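Local coordinates for protein CrmK (Actinoalloteichus sp. WH1-2216-6, PDB 5I1V) that uses covalently bound FAD as an oxidoreductase and takes part in the recycling of shunt products during caerulomycin biosynthesis, at residues L264-G276 with L363-Y377. Numbering follows the deposited sequence.
Sequences LYALLECFHRSAG and LSRADYHCPSAAMEY
His272 and Tyr368 meet where strand 265-271 ends and strand 374-379 begins, two central neighbouring strands of the eight-stranded antiparallel sheet of this FAD-linked oxidase. Backbone hydrogen bonds pair Leu268 with Tyr377 and Cys270 with Met375; beyond them His272 N reaches Ala373 O, and Arg273 N donates to Leu363 O at the end of helix 353-364 (2.8 Å). On the flavin side of the sheet, where Leu267 approaches the FAD-binding Phe123, Glu269 and Glu376 lie side by side with carboxylate planes 80° apart. Glu269 OE2 and Glu376 OE2 are 3.0 Å apart, two like-charged groups close together. Phe271 CD1 packs on Ala374 CB from the same side. On the opposite face, covered by helix 237-253, Cys270 SG sits at the Tyr377 ring edge, 4.1 Å from CE2, while Tyr377 OH is hydrogen-bonded to His351 ND1. A chi1 of -179° swings the His272 ring away from its own backbone N and into the 365-370 loop. Tyr368, stacked on Trp420, turns its edge to the imidazole face in a T-shaped pair, CD2 3.7 Å above the ring centre. His272 ND1 shares a hydrogen bond with Ser274 OG, which accepts one from Cys370 N; His272 NE2 donates in the ring plane to Arg365 O at 2.8 Å.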
ATOM      1  N   LEU A 264       5.094 -21.401  14.764  1.00 23.57           N
ATOM      2  CA  LEU A 264       4.089 -20.450  15.221  1.00 24.31           C
ATOM      3  C   LEU A 264       4.730 -19.094  15.563  1.00 22.62           C
ATOM      4  O   LEU A 264       5.581 -18.987  16.438  1.00 22.92           O
ATOM      5  CB  LEU A 264       3.296 -21.040  16.381  1.00 23.11           C
ATOM      6  CG  LEU A 264       1.942 -20.466  16.784  1.00 25.48           C
ATOM      7  CD1 LEU A 264       1.241 -21.386  17.781  1.00 28.17           C
ATOM      8  CD2 LEU A 264       2.109 -19.078  17.364  1.00 26.52           C
ATOM      9  N   TYR A 265       4.303 -18.064  14.845  1.00 21.99           N
ATOM     10  CA  TYR A 265       4.784 -16.688  15.029  1.00 21.67           C
ATOM     11  C   TYR A 265       3.631 -15.875  15.587  1.00 21.39           C
ATOM     12  O   TYR A 265       2.531 -15.887  15.036  1.00 20.63           O
ATOM     13  CB  TYR A 265       5.190 -16.084  13.672  1.00 22.41           C
ATOM     14  CG  TYR A 265       5.358 -14.581  13.715  1.00 22.99           C
ATOM     15  CD1 TYR A 265       6.487 -14.007  14.312  1.00 21.46           C
ATOM     16  CD2 TYR A 265       4.392 -13.732  13.185  1.00 23.96           C
ATOM     17  CE1 TYR A 265       6.646 -12.644  14.382  1.00 20.89           C
ATOM     18  CE2 TYR A 265       4.528 -12.354  13.276  1.00 24.32           C
ATOM     19  CZ  TYR A 265       5.666 -11.820  13.877  1.00 23.78           C
ATOM     20  OH  TYR A 265       5.828 -10.452  13.938  1.00 26.66           O
ATOM     21  N   ALA A 266       3.891 -15.130  16.641  1.00 22.17           N
ATOM     22  CA  ALA A 266       2.848 -14.286  17.207  1.00 22.81           C
ATOM     23  C   ALA A 266       3.341 -12.926  17.649  1.00 23.57           C
ATOM     24  O   ALA A 266       4.491 -12.786  18.106  1.00 25.73           O
ATOM     25  CB  ALA A 266       2.193 -15.014  18.353  1.00 24.05           C
ATOM     26  N   LEU A 267       2.466 -11.931  17.505  1.00 23.66           N
ATOM     27  CA  LEU A 267       2.748 -10.582  17.940  1.00 27.75           C
ATOM     28  C   LEU A 267       1.613 -10.099  18.845  1.00 26.28           C
ATOM     29  O   LEU A 267       0.458 -10.118  18.450  1.00 29.09           O
ATOM     30  CB  LEU A 267       2.881  -9.674  16.737  1.00 29.61           C
ATOM     31  CG  LEU A 267       3.355  -8.246  17.000  1.00 34.90           C
ATOM     32  CD1 LEU A 267       4.246  -7.691  15.890  1.00 39.94           C
ATOM     33  CD2 LEU A 267       2.174  -7.331  17.138  1.00 36.53           C
ATOM     34  N   LEU A 268       1.976  -9.624  20.029  1.00 27.04           N
ATOM     35  CA  LEU A 268       1.017  -9.105  21.003  1.00 26.29           C
ATOM     36  C   LEU A 268       1.147  -7.574  21.037  1.00 25.44           C
ATOM     37  O   LEU A 268       2.203  -7.070  21.288  1.00 26.59           O
ATOM     38  CB  LEU A 268       1.353  -9.672  22.352  1.00 27.66           C
ATOM     39  CG  LEU A 268       0.476  -9.188  23.506  1.00 27.24           C
ATOM     40  CD1 LEU A 268      -0.984  -9.560  23.279  1.00 26.97           C
ATOM     41  CD2 LEU A 268       1.061  -9.796  24.770  1.00 29.44           C
ATOM     42  N   GLU A 269       0.086  -6.843  20.749  1.00 25.04           N
ATOM     43  CA  GLU A 269       0.153  -5.391  20.747  1.00 27.73           C
ATOM     44  C   GLU A 269      -0.603  -4.912  21.969  1.00 27.62           C
ATOM     45  O   GLU A 269      -1.824  -5.061  22.044  1.00 26.81           O
ATOM     46  CB  GLU A 269      -0.519  -4.789  19.532  1.00 31.47           C
ATOM     47  CG  GLU A 269       0.084  -5.187  18.214  1.00 40.00           C
ATOM     48  CD  GLU A 269      -0.477  -4.380  17.041  1.00 48.54           C
ATOM     49  OE1 GLU A 269      -1.205  -4.977  16.218  1.00 50.52           O
ATOM     50  OE2 GLU A 269      -0.195  -3.147  16.958  1.00 53.88           O
ATOM     51  N   CYS A 270       0.124  -4.303  22.879  1.00 25.72           N
ATOM     52  CA  CYS A 270      -0.476  -3.748  24.074  1.00 29.10           C
ATOM     53  C   CYS A 270      -0.655  -2.241  23.947  1.00 28.26           C
ATOM     54  O   CYS A 270       0.177  -1.488  24.396  1.00 28.19           O
ATOM     55  CB  CYS A 270       0.426  -4.055  25.256  1.00 28.66           C
ATOM     56  SG  CYS A 270       0.767  -5.811  25.418  1.00 31.11           S
ATOM     57  N   PHE A 271      -1.748  -1.856  23.313  1.00 31.28           N
ATOM     58  CA  PHE A 271      -2.148  -0.494  23.155  1.00 32.19           C
ATOM     59  C   PHE A 271      -2.493   0.175  24.477  1.00 32.65           C
ATOM     60  O   PHE A 271      -2.931  -0.488  25.446  1.00 31.29           O
ATOM     61  CB  PHE A 271      -3.388  -0.423  22.297  1.00 34.36           C
ATOM     62  CG  PHE A 271      -3.201  -0.853  20.863  1.00 35.63           C
ATOM     63  CD1 PHE A 271      -2.557  -0.029  19.949  1.00 38.53           C
ATOM     64  CD2 PHE A 271      -3.745  -2.038  20.414  1.00 36.00           C
ATOM     65  CE1 PHE A 271      -2.419  -0.420  18.619  1.00 37.37           C
ATOM     66  CE2 PHE A 271      -3.640  -2.421  19.099  1.00 36.81           C
ATOM     67  CZ  PHE A 271      -2.979  -1.610  18.189  1.00 38.67           C
ATOM     68  N   HIS A 272      -2.316   1.486  24.495  1.00 30.32           N
ATOM     69  CA  HIS A 272      -2.866   2.319  25.531  1.00 30.41           C
ATOM     70  C   HIS A 272      -4.379   2.138  25.555  1.00 29.26           C
ATOM     71  O   HIS A 272      -5.020   1.887  24.528  1.00 26.37           O
ATOM     72  CB  HIS A 272      -2.509   3.795  25.307  1.00 31.14           C
ATOM     73  CG  HIS A 272      -3.030   4.692  26.377  1.00 30.72           C
ATOM     74  ND1 HIS A 272      -4.206   5.400  26.242  1.00 32.83           N
ATOM     75  CD2 HIS A 272      -2.559   4.971  27.609  1.00 30.52           C
ATOM     76  CE1 HIS A 272      -4.441   6.070  27.360  1.00 33.59           C
ATOM     77  NE2 HIS A 272      -3.455   5.826  28.207  1.00 34.03           N
ATOM     78  N   ARG A 273      -4.934   2.299  26.760  1.00 32.30           N
ATOM     79  CA  ARG A 273      -6.355   2.112  27.018  0.50 31.55           C
ATOM     80  C   ARG A 273      -7.260   2.811  26.011  1.00 32.79           C
ATOM     81  O   ARG A 273      -8.295   2.265  25.612  1.00 30.39           O
ATOM     82  CB  ARG A 273      -6.689   2.585  28.453  0.50 33.10           C
ATOM     83  CG  ARG A 273      -8.181   2.624  28.787  0.50 33.75           C
ATOM     84  CD  ARG A 273      -8.461   2.719  30.290  0.50 35.13           C
ATOM     85  NE  ARG A 273      -9.160   1.539  30.815  0.50 35.58           N
ATOM     86  CZ  ARG A 273      -8.697   0.794  31.809  0.50 36.79           C
ATOM     87  NH1 ARG A 273      -7.573   1.145  32.390  0.50 37.95           N
ATOM     88  NH2 ARG A 273      -9.349  -0.281  32.232  0.50 40.57           N
ATOM     89  N   SER A 274      -6.895   4.030  25.624  1.00 33.85           N
ATOM     90  CA  SER A 274      -7.717   4.809  24.695  1.00 35.70           C
ATOM     91  C   SER A 274      -7.944   4.128  23.376  1.00 37.12           C
ATOM     92  O   SER A 274      -8.845   4.531  22.664  1.00 35.81           O
ATOM     93  CB  SER A 274      -7.116   6.181  24.428  1.00 36.56           C
ATOM     94  OG  SER A 274      -5.819   6.067  23.874  1.00 34.87           O
ATOM     95  N   ALA A 275      -7.129   3.112  23.022  1.00 38.07           N
ATOM     96  CA  ALA A 275      -7.426   2.295  21.845  1.00 34.87           C
ATOM     97  C   ALA A 275      -8.601   1.359  22.050  1.00 36.05           C
ATOM     98  O   ALA A 275      -9.196   0.921  21.075  1.00 34.13           O
ATOM     99  CB  ALA A 275      -6.199   1.484  21.409  1.00 36.58           C
ATOM    100  N   GLY A 276      -8.916   1.002  23.298  1.00 37.51           N
ATOM    101  CA  GLY A 276     -10.074   0.128  23.558  1.00 37.02           C
ATOM    102  C   GLY A 276      -9.821  -1.373  23.628  1.00 38.90           C
ATOM    103  O   GLY A 276     -10.695  -2.105  24.063  1.00 37.87           O
ATOM    104  N   LEU A 363       0.061   2.394  30.412  1.00 32.15           N
ATOM    105  CA  LEU A 363      -0.971   1.963  29.434  1.00 31.63           C
ATOM    106  C   LEU A 363      -2.426   2.219  29.854  1.00 33.22           C
ATOM    107  O   LEU A 363      -3.276   2.379  28.983  1.00 31.33           O
ATOM    108  CB  LEU A 363      -0.808   0.483  29.085  1.00 32.40           C
ATOM    109  CG  LEU A 363       0.510   0.110  28.382  1.00 30.02           C
ATOM    110  CD1 LEU A 363       0.693  -1.403  28.432  1.00 29.53           C
ATOM    111  CD2 LEU A 363       0.519   0.617  26.940  1.00 30.37           C
ATOM    112  N   SER A 364      -2.740   2.247  31.160  1.00 35.63           N
ATOM    113  CA  SER A 364      -4.108   2.676  31.553  1.00 39.61           C
ATOM    114  C   SER A 364      -4.263   4.153  31.959  1.00 41.57           C
ATOM    115  O   SER A 364      -5.392   4.620  32.124  1.00 45.19           O
ATOM    116  CB  SER A 364      -4.662   1.811  32.689  1.00 40.89           C
ATOM    117  OG  SER A 364      -3.789   1.838  33.769  1.00 38.18           O
ATOM    118  N   ARG A 365      -3.152   4.871  32.142  1.00 44.65           N
ATOM    119  CA  ARG A 365      -3.164   6.288  32.542  1.00 48.67           C
ATOM    120  C   ARG A 365      -4.314   7.003  31.810  1.00 50.22           C
ATOM    121  O   ARG A 365      -4.301   7.115  30.582  1.00 45.83           O
ATOM    122  CB  ARG A 365      -1.806   6.950  32.186  1.00 57.06           C
ATOM    123  CG  ARG A 365      -1.203   7.824  33.283  1.00 63.62           C
ATOM    124  CD  ARG A 365       0.274   8.152  33.023  1.00 68.06           C
ATOM    125  NE  ARG A 365       0.475   9.126  31.946  1.00 75.49           N
ATOM    126  CZ  ARG A 365       1.667   9.526  31.481  1.00 80.09           C
ATOM    127  NH1 ARG A 365       2.798   9.047  31.995  1.00 81.72           N
ATOM    128  NH2 ARG A 365       1.740  10.421  30.495  1.00 77.71           N
ATOM    129  N   ALA A 366      -5.323   7.473  32.538  1.00 45.17           N
ATOM    130  CA  ALA A 366      -6.449   8.169  31.882  1.00 43.81           C
ATOM    131  C   ALA A 366      -6.178   9.634  31.533  1.00 40.78           C
ATOM    132  O   ALA A 366      -6.909  10.232  30.773  1.00 40.23           O
ATOM    133  CB  ALA A 366      -7.711   8.041  32.728  1.00 48.15           C
ATOM    134  N   ASP A 367      -5.117  10.225  32.063  1.00 42.50           N
ATOM    135  CA  ASP A 367      -4.761  11.599  31.693  1.00 43.40           C
ATOM    136  C   ASP A 367      -4.041  11.682  30.318  1.00 46.75           C
ATOM    137  O   ASP A 367      -3.527  12.733  29.931  1.00 44.89           O
ATOM    138  CB  ASP A 367      -3.901  12.254  32.801  1.00 47.12           C
ATOM    139  CG  ASP A 367      -2.516  11.580  32.976  1.00 52.88           C
ATOM    140  OD1 ASP A 367      -2.172  10.679  32.182  1.00 58.45           O
ATOM    141  OD2 ASP A 367      -1.762  11.955  33.906  1.00 49.68           O
ATOM    142  N   TYR A 368      -3.991  10.576  29.589  1.00 45.70           N
ATOM    143  CA  TYR A 368      -3.327  10.539  28.283  1.00 44.12           C
ATOM    144  C   TYR A 368      -4.336   9.997  27.291  1.00 42.49           C
ATOM    145  O   TYR A 368      -5.192   9.201  27.642  1.00 43.04           O
ATOM    146  CB  TYR A 368      -2.093   9.642  28.363  1.00 42.32           C
ATOM    147  CG  TYR A 368      -1.330   9.500  27.054  1.00 42.89           C
ATOM    148  CD1 TYR A 368      -0.608  10.565  26.532  1.00 41.23           C
ATOM    149  CD2 TYR A 368      -1.316   8.291  26.364  1.00 41.08           C
ATOM    150  CE1 TYR A 368       0.090  10.439  25.332  1.00 40.80           C
ATOM    151  CE2 TYR A 368      -0.623   8.152  25.171  1.00 40.16           C
ATOM    152  CZ  TYR A 368       0.089   9.227  24.655  1.00 39.55           C
ATOM    153  OH  TYR A 368       0.806   9.119  23.457  1.00 38.14           O
ATOM    154  N   HIS A 369      -4.264  10.443  26.049  1.00 43.82           N
ATOM    155  CA  HIS A 369      -5.137   9.882  25.026  1.00 44.81           C
ATOM    156  C   HIS A 369      -4.344   9.734  23.721  1.00 43.53           C
ATOM    157  O   HIS A 369      -3.765  10.688  23.203  1.00 38.33           O
ATOM    158  CB  HIS A 369      -6.397  10.727  24.834  1.00 48.82           C
ATOM    159  CG  HIS A 369      -7.256  10.282  23.684  1.00 53.50           C
ATOM    160  ND1 HIS A 369      -6.940  10.565  22.369  1.00 56.84           N
ATOM    161  CD2 HIS A 369      -8.410   9.572  23.648  1.00 55.12           C
ATOM    162  CE1 HIS A 369      -7.862  10.049  21.575  1.00 57.61           C
ATOM    163  NE2 HIS A 369      -8.761   9.435  22.326  1.00 57.80           N
ATOM    164  N   CYS A 370      -4.276   8.511  23.227  1.00 39.13           N
ATOM    165  CA  CYS A 370      -3.661   8.272  21.944  1.00 37.33           C
ATOM    166  C   CYS A 370      -3.857   6.811  21.610  1.00 33.80           C
ATOM    167  O   CYS A 370      -3.158   5.935  22.136  1.00 32.59           O
ATOM    168  CB  CYS A 370      -2.191   8.677  21.970  1.00 35.75           C
ATOM    169  SG  CYS A 370      -1.280   8.333  20.446  1.00 41.58           S
ATOM    170  N   PRO A 371      -4.856   6.530  20.776  1.00 34.27           N
ATOM    171  CA  PRO A 371      -5.178   5.155  20.457  1.00 33.43           C
ATOM    172  C   PRO A 371      -4.060   4.484  19.637  1.00 35.38           C
ATOM    173  O   PRO A 371      -4.035   3.258  19.559  1.00 30.23           O
ATOM    174  CB  PRO A 371      -6.458   5.263  19.612  1.00 36.48           C
ATOM    175  CG  PRO A 371      -6.937   6.648  19.762  1.00 35.63           C
ATOM    176  CD  PRO A 371      -5.744   7.485  20.101  1.00 36.09           C
ATOM    177  N   SER A 372      -3.160   5.268  19.031  1.00 34.97           N
ATOM    178  CA  SER A 372      -1.953   4.672  18.415  1.00 38.29           C
ATOM    179  C   SER A 372      -0.807   4.322  19.348  1.00 35.96           C
ATOM    180  O   SER A 372       0.124   3.653  18.922  1.00 43.16           O
ATOM    181  CB  SER A 372      -1.415   5.564  17.328  1.00 37.74           C
ATOM    182  OG  SER A 372      -2.476   5.828  16.472  1.00 36.94           O
ATOM    183  N   ALA A 373      -0.849   4.739  20.606  1.00 31.55           N
ATOM    184  CA  ALA A 373       0.221   4.419  21.513  1.00 28.79           C
ATOM    185  C   ALA A 373       0.179   2.950  21.919  1.00 28.17           C
ATOM    186  O   ALA A 373      -0.873   2.429  22.280  1.00 27.32           O
ATOM    187  CB  ALA A 373       0.161   5.312  22.740  1.00 31.83           C
ATOM    188  N   ALA A 374       1.332   2.292  21.877  1.00 26.89           N
ATOM    189  CA  ALA A 374       1.424   0.854  22.149  1.00 26.40           C
ATOM    190  C   ALA A 374       2.836   0.407  22.472  1.00 27.29           C
ATOM    191  O   ALA A 374       3.821   1.048  22.081  1.00 27.61           O
ATOM    192  CB  ALA A 374       0.890   0.054  20.998  1.00 25.33           C
ATOM    193  N   MET A 375       2.915  -0.686  23.218  1.00 26.92           N
ATOM    194  CA  MET A 375       4.093  -1.506  23.188  1.00 28.44           C
ATOM    195  C   MET A 375       3.697  -2.865  22.640  1.00 27.53           C
ATOM    196  O   MET A 375       2.540  -3.296  22.736  1.00 29.49           O
ATOM    197  CB  MET A 375       4.849  -1.566  24.530  1.00 30.94           C
ATOM    198  CG  MET A 375       4.122  -2.177  25.692  1.00 33.01           C
ATOM    199  SD  MET A 375       5.171  -2.145  27.178  1.00 34.66           S
ATOM    200  CE  MET A 375       6.506  -3.229  26.650  1.00 36.70           C
ATOM    201  N   GLU A 376       4.661  -3.493  21.988  1.00 27.33           N
ATOM    202  CA  GLU A 376       4.454  -4.778  21.350  1.00 27.83           C
ATOM    203  C   GLU A 376       5.505  -5.775  21.751  1.00 25.81           C
ATOM    204  O   GLU A 376       6.678  -5.433  21.908  1.00 25.83           O
ATOM    205  CB  GLU A 376       4.511  -4.645  19.816  1.00 31.37           C
ATOM    206  CG  GLU A 376       3.669  -3.564  19.199  1.00 37.16           C
ATOM    207  CD  GLU A 376       3.764  -3.532  17.653  1.00 45.00           C
ATOM    208  OE1 GLU A 376       4.751  -4.051  17.054  1.00 43.12           O
ATOM    209  OE2 GLU A 376       2.839  -2.966  17.033  1.00 52.77           O
ATOM    210  N   TYR A 377       5.072  -7.026  21.865  1.00 25.62           N
ATOM    211  CA  TYR A 377       5.958  -8.151  22.091  1.00 27.63           C
ATOM    212  C   TYR A 377       5.957  -9.025  20.844  1.00 24.25           C
ATOM    213  O   TYR A 377       4.931  -9.516  20.427  1.00 25.42           O
ATOM    214  CB  TYR A 377       5.469  -8.957  23.283  1.00 28.88           C
ATOM    215  CG  TYR A 377       5.581  -8.238  24.579  1.00 28.89           C
ATOM    216  CD1 TYR A 377       6.737  -8.326  25.330  1.00 30.23           C
ATOM    217  CD2 TYR A 377       4.528  -7.501  25.082  1.00 30.27           C
ATOM    218  CE1 TYR A 377       6.847  -7.703  26.542  1.00 31.06           C
ATOM    219  CE2 TYR A 377       4.636  -6.868  26.303  1.00 31.09           C
ATOM    220  CZ  TYR A 377       5.788  -6.996  27.035  1.00 30.23           C
ATOM    221  OH  TYR A 377       5.908  -6.351  28.237  1.00 31.99           O
TER